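PDB 4CV7: virulence associated protein VAPB from Rhodococcus equi, which is a plasmid-encoded, virulence-associated protein of unknown molecular function that folds as a closed eight-stranded antiparallel beta-barrel. Local coordinates for residues V17-H22 with F65-L70; H22-G25 with M29-D32. All blocks are in the same frame, centred on the assembly; numbering follows the deposited sequence.

Contact 1: residues V17-H22 with F65-L70; sequences VYQKFH and FQYNAL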
loop_
_atom_site.group_PDB
_atom_site.type_symbol
_atom_site.label_atom_id
_atom_site.label_comp_id
_atom_site.label_asym_id
_atom_site.label_seq_id
_atom_site.Cartn_x
_atom_site.Cartn_y
_atom_site.Cartn_z
ATOM N N VAL A 17 3.985 -15.376 5.553
ATOM C CA VAL A 17 4.806 -14.346 6.261
ATOM C C VAL A 17 5.330 -13.162 5.434
ATOM O O VAL A 17 5.633 -12.125 6.011
ATOM C CB VAL A 17 6.042 -14.864 7.052
ATOM C CG1 VAL A 17 5.633 -15.693 8.147
ATOM C CG2 VAL A 17 7.068 -15.525 6.202
ATOM N N TYR A 18 5.541 -13.334 4.118
ATOM C CA TYR A 18 5.956 -12.286 3.252
ATOM C C TYR A 18 4.805 -11.913 2.287
ATOM O O TYR A 18 4.154 -12.785 1.790
ATOM C CB TYR A 18 7.172 -12.720 2.464
ATOM C CG TYR A 18 7.564 -11.809 1.369
ATOM C CD1 TYR A 18 8.248 -10.637 1.557
ATOM C CD2 TYR A 18 7.105 -12.095 0.071
ATOM C CE1 TYR A 18 8.504 -9.806 0.501
ATOM C CE2 TYR A 18 7.267 -11.268 -0.976
ATOM C CZ TYR A 18 8.023 -10.141 -0.863
ATOM O OH TYR A 18 8.232 -9.262 -1.909
ATOM N N GLN A 19 4.744 -10.601 2.027
ATOM C CA GLN A 19 3.786 -10.126 0.964
ATOM C C GLN A 19 4.432 -9.110 0.088
ATOM O O GLN A 19 5.118 -8.177 0.542
ATOM C CB GLN A 19 2.557 -9.438 1.609
ATOM C CG GLN A 19 1.816 -10.408 2.521
ATOM C CD GLN A 19 2.357 -10.419 3.945
ATOM O OE1 GLN A 19 2.658 -9.336 4.443
ATOM N NE2 GLN A 19 2.532 -11.585 4.524
ATOM N N LYS A 20 4.158 -9.216 -1.242
ATOM C CA LYS A 20 4.518 -8.159 -2.169
ATOM C C LYS A 20 3.268 -7.390 -2.563
ATOM O O LYS A 20 2.266 -7.962 -2.956
ATOM C CB LYS A 20 5.045 -8.844 -3.405
ATOM C CG LYS A 20 5.349 -7.814 -4.497
ATOM C CD LYS A 20 6.528 -6.929 -4.309
ATOM C CE LYS A 20 7.792 -7.464 -4.849
ATOM N NZ LYS A 20 8.876 -6.474 -4.548
ATOM N N PHE A 21 3.324 -6.057 -2.366
ATOM C CA PHE A 21 2.254 -5.191 -2.740
ATOM C C PHE A 21 2.650 -4.330 -3.971
ATOM O O PHE A 21 3.789 -3.856 -4.025
ATOM C CB PHE A 21 1.901 -4.190 -1.577
ATOM C CG PHE A 21 1.091 -4.747 -0.455
ATOM C CD1 PHE A 21 1.650 -5.645 0.435
ATOM C CD2 PHE A 21 -0.243 -4.370 -0.263
ATOM C CE1 PHE A 21 0.923 -6.169 1.496
ATOM C CE2 PHE A 21 -0.982 -4.922 0.806
ATOM C CZ PHE A 21 -0.371 -5.783 1.669
ATOM N N HIS A 22 1.690 -4.085 -4.844
ATOM C CA HIS A 22 1.790 -3.044 -5.903
ATOM C C HIS A 22 0.578 -2.200 -5.769
ATOM O O HIS A 22 -0.554 -2.645 -5.576
ATOM C CB HIS A 22 1.878 -3.648 -7.281
ATOM C CG HIS A 22 3.166 -4.359 -7.478
ATOM N ND1 HIS A 22 3.287 -5.715 -7.391
ATOM C CD2 HIS A 22 4.386 -3.889 -7.797
ATOM C CE1 HIS A 22 4.542 -6.059 -7.661
ATOM N NE2 HIS A 22 5.220 -4.967 -7.926
ATOM N N PHE A 65 5.519 1.148 4.867
ATOM C CA PHE A 65 4.047 1.059 4.851
ATOM C C PHE A 65 3.610 0.030 5.878
ATOM O O PHE A 65 4.347 -0.877 6.205
ATOM C CB PHE A 65 3.472 0.819 3.450
ATOM C CG PHE A 65 3.662 -0.565 2.919
ATOM C CD1 PHE A 65 4.925 -1.126 2.710
ATOM C CD2 PHE A 65 2.571 -1.442 2.747
ATOM C CE1 PHE A 65 5.072 -2.442 2.246
ATOM C CE2 PHE A 65 2.738 -2.739 2.299
ATOM C CZ PHE A 65 3.989 -3.218 2.061
ATOM N N GLN A 66 2.340 0.194 6.307
ATOM C CA GLN A 66 1.709 -0.773 7.151
ATOM C C GLN A 66 0.324 -1.012 6.677
ATOM O O GLN A 66 -0.317 -0.098 6.186
ATOM C CB GLN A 66 1.641 -0.320 8.628
ATOM C CG GLN A 66 3.014 -0.135 9.245
ATOM C CD GLN A 66 2.979 0.534 10.641
ATOM O OE1 GLN A 66 1.931 0.615 11.180
ATOM N NE2 GLN A 66 3.947 1.380 10.915
ATOM N N TYR A 67 -0.129 -2.230 6.774
ATOM C CA TYR A 67 -1.512 -2.572 6.365
ATOM C C TYR A 67 -2.298 -3.203 7.494
ATOM O O TYR A 67 -1.702 -3.815 8.396
ATOM C CB TYR A 67 -1.463 -3.462 5.086
ATOM C CG TYR A 67 -0.923 -4.847 5.314
ATOM C CD1 TYR A 67 -1.763 -5.852 5.954
ATOM C CD2 TYR A 67 0.386 -5.191 5.062
ATOM C CE1 TYR A 67 -1.290 -7.112 6.164
ATOM C CE2 TYR A 67 0.823 -6.467 5.199
ATOM C CZ TYR A 67 0.031 -7.376 5.753
ATOM O OH TYR A 67 0.425 -8.675 6.010
ATOM N N ASN A 68 -3.613 -3.109 7.415
ATOM C CA ASN A 68 -4.504 -3.654 8.452
ATOM C C ASN A 68 -5.728 -4.067 7.735
ATOM O O ASN A 68 -6.418 -3.244 7.064
ATOM C CB ASN A 68 -4.798 -2.548 9.528
ATOM C CG ASN A 68 -5.731 -3.053 10.647
ATOM O OD1 ASN A 68 -6.871 -3.495 10.382
ATOM N ND2 ASN A 68 -5.333 -2.864 11.908
ATOM N N ALA A 69 -6.037 -5.331 7.943
ATOM C CA ALA A 69 -7.220 -5.950 7.440
ATOM C C ALA A 69 -8.068 -6.472 8.515
ATOM O O ALA A 69 -8.858 -7.389 8.276
ATOM C CB ALA A 69 -6.758 -7.086 6.552
ATOM N N LEU A 70 -8.078 -5.899 9.714
ATOM C CA LEU A 70 -8.849 -6.471 10.806
ATOM C C LEU A 70 -10.237 -5.965 10.698
ATOM O O LEU A 70 -11.112 -6.556 11.348
ATOM C CB LEU A 70 -8.276 -6.049 12.207
ATOM C CG LEU A 70 -6.818 -6.409 12.446
ATOM C CD1 LEU A 70 -6.375 -5.952 13.831
ATOM C CD2 LEU A 70 -6.642 -7.929 12.307
#
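The interior of the closed antiparallel beta-barrel is filled here by an aromatic cluster, in which Phe-21 on strand 18-25 meets Phe-65 and Tyr-67 on strand 64-68. The two strands are not neighbours in the sheet: their local axes pass 10.8 Å apart at 103°, a spacing bridged by side chains alone. Phe-65 turns its edge to one face of Phe-21 in a T-shaped (edge-to-face) pair, the planes 71° apart. The touching atoms are CE2 and CZ of Phe-65, with CE2 lying 3.6 Å from Phe-21 CD1, offset toward the rim of the ring. Further round the same phenylalanine, CZ of Phe-21 sits 3.5 Å from Tyr-67 CD2, over a face of the tyrosine; this pair is oblique. Two apart on their strand, Phe-65 and Tyr-67 both point CB into the barrel; CG of each then lies between backbone N and carbonyl carbon (chi1 near +70°), which sets the ring's swing toward Phe-21. Ala-35 of strand 29-37 packs against both of them. One polar contact lies within this buried setting. The Gln-19 chain bends at its second torsion, its NE2 hydrogen-bonded to Gly-37 O, and its amide plane stands nearly perpendicular to the Tyr-67 ring. Gln-19 OE1 thereby reaches the phenol edge, 2.8 Å from Tyr-67 OH: a weak hydrogen bond at best, since the hydroxyl proton has another acceptor within reach.

Contact 2: residues H22-G25 with M29-D32; sequences HVYG and MVFD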
loop_
_atom_site.group_PDB
_atom_site.type_symbol
_atom_site.label_atom_id
_atom_site.label_comp_id
_atom_site.label_asym_id
_atom_site.label_seq_id
_atom_site.Cartn_x
_atom_site.Cartn_y
_atom_site.Cartn_z
ATOM N N HIS A 22 1.690 -4.085 -4.844
ATOM C CA HIS A 22 1.790 -3.044 -5.903
ATOM C C HIS A 22 0.578 -2.200 -5.769
ATOM O O HIS A 22 -0.554 -2.645 -5.576
ATOM C CB HIS A 22 1.878 -3.648 -7.281
ATOM C CG HIS A 22 3.166 -4.359 -7.478
ATOM N ND1 HIS A 22 3.287 -5.715 -7.391
ATOM C CD2 HIS A 22 4.386 -3.889 -7.797
ATOM C CE1 HIS A 22 4.542 -6.059 -7.661
ATOM N NE2 HIS A 22 5.220 -4.967 -7.926
ATOM N N VAL A 23 0.771 -0.928 -5.912
ATOM C CA VAL A 23 -0.330 0.005 -6.083
ATOM C C VAL A 23 -0.091 0.895 -7.268
ATOM O O VAL A 23 1.012 1.457 -7.420
ATOM C CB VAL A 23 -0.554 0.957 -4.840
ATOM C CG1 VAL A 23 -1.689 1.933 -5.027
ATOM C CG2 VAL A 23 -0.747 0.141 -3.589
ATOM N N TYR A 24 -1.097 1.146 -8.063
ATOM C CA TYR A 24 -1.016 2.033 -9.236
ATOM C C TYR A 24 -1.741 3.316 -8.840
ATOM O O TYR A 24 -2.965 3.310 -8.630
ATOM C CB TYR A 24 -1.590 1.339 -10.463
ATOM C CG TYR A 24 -0.825 0.012 -10.658
ATOM C CD1 TYR A 24 0.458 0.073 -11.160
ATOM C CD2 TYR A 24 -1.278 -1.235 -10.213
ATOM C CE1 TYR A 24 1.251 -1.040 -11.285
ATOM C CE2 TYR A 24 -0.422 -2.372 -10.320
ATOM C CZ TYR A 24 0.805 -2.238 -10.855
ATOM O OH TYR A 24 1.744 -3.217 -11.033
ATOM N N GLY A 25 -0.992 4.383 -8.662
ATOM C CA GLY A 25 -1.508 5.616 -8.157
ATOM C C GLY A 25 -1.644 6.718 -9.246
ATOM O O GLY A 25 -1.261 6.508 -10.420
ATOM N N MET A 29 2.110 6.669 -11.265
ATOM C CA MET A 29 3.124 6.271 -10.347
ATOM C C MET A 29 2.819 4.866 -9.791
ATOM O O MET A 29 1.676 4.482 -9.679
ATOM C CB MET A 29 3.150 7.235 -9.164
ATOM C CG MET A 29 4.504 7.629 -8.736
ATOM S SD MET A 29 5.617 8.359 -9.976
ATOM C CE MET A 29 4.907 10.020 -10.115
ATOM N N VAL A 30 3.827 4.144 -9.381
ATOM C CA VAL A 30 3.662 2.812 -8.948
ATOM C C VAL A 30 4.364 2.599 -7.575
ATOM O O VAL A 30 5.515 2.987 -7.429
ATOM C CB VAL A 30 4.263 1.786 -9.966
ATOM C CG1 VAL A 30 4.126 0.422 -9.428
ATOM C CG2 VAL A 30 3.665 1.978 -11.358
ATOM N N PHE A 31 3.623 2.021 -6.610
ATOM C CA PHE A 31 4.180 1.643 -5.286
ATOM C C PHE A 31 4.601 0.177 -5.388
ATOM O O PHE A 31 3.748 -0.655 -5.687
ATOM C CB PHE A 31 3.190 1.875 -4.226
ATOM C CG PHE A 31 3.691 1.525 -2.840
ATOM C CD1 PHE A 31 4.595 2.337 -2.216
ATOM C CD2 PHE A 31 3.309 0.349 -2.196
ATOM C CE1 PHE A 31 5.085 2.008 -0.931
ATOM C CE2 PHE A 31 3.773 0.078 -0.895
ATOM C CZ PHE A 31 4.702 0.854 -0.342
ATOM N N ASP A 32 5.833 -0.080 -4.981
ATOM C CA ASP A 32 6.375 -1.446 -4.808
ATOM C C ASP A 32 6.662 -1.632 -3.340
ATOM O O ASP A 32 7.622 -0.979 -2.837
ATOM C CB ASP A 32 7.671 -1.583 -5.623
ATOM C CG ASP A 32 8.275 -3.009 -5.697
ATOM O OD1 ASP A 32 7.965 -3.940 -4.971
ATOM O OD2 ASP A 32 9.134 -3.237 -6.562
#
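Tyr-24 holds CG anti to its carbonyl carbon (chi1 -56°), which lays the ring alongside Val-30, whose CG1 is anti to the backbone nitrogen and CG2 beside it. The two side chains point the same way, and the tyrosine is touched by both methyl branches: CE1 is 3.7 Å from Val-30 CG1, while CD1 meets CG2. On that same face His-22 and Asp-32 also run side by side, but NE2 of His-22 and OD1 of Asp-32 remain 4.2 Å apart, and the carboxylate's salt bridge is to Lys-20. A cobalt ion lies about 2 Å from the nearest atom of the His-22 side chain, consistent with coordination by its imidazole. The backbone evidence identifies a beta hairpin. Val-23 and Phe-31 form an antiparallel hydrogen-bonded pair, with Phe-31 N to Val-23 O at 2.8 Å (N-H...O 170°) and Val-23 N to Phe-31 O at 3.0 Å. Toward the turn, Gly-25 N donates to Met-29 O at 2.9 Å. On the other face, CB of Val-23 and CB of Phe-31 meet at 3.9 Å, beyond which the phenylalanine ring joins Phe-65, Phe-78 and Trp-107. In the barrel, 22-25 is flanked on its far side by strand 4-14, through backbone bonds to His-9 and Asn-11, and 29-32 by strand 100-108, through bonds to Ser-106 and His-108.

Overall arrangement
Both contacts use strand 18-25 and share His-22, but they differ in kind. Contact 1 is wholly buried and spans the barrel between strands that are not sheet neighbours, so it relies on ring packing and at most one weak side-chain hydrogen bond. Contact 2 joins adjacent strands of a hairpin and relies on backbone hydrogen bonds; it is partly buried, with one face directed into the barrel and the other carrying Tyr-24, Val-30, Asp-32 and His-22, the last next to a cobalt ion. Two direct links connect them: inside, Phe-31 CZ of contact 2 packs 3.6 Å from Phe-65 CD1 of contact 1; outside, Lys-20 NZ forms a 2.7 Å salt bridge with Asp-32 OD1.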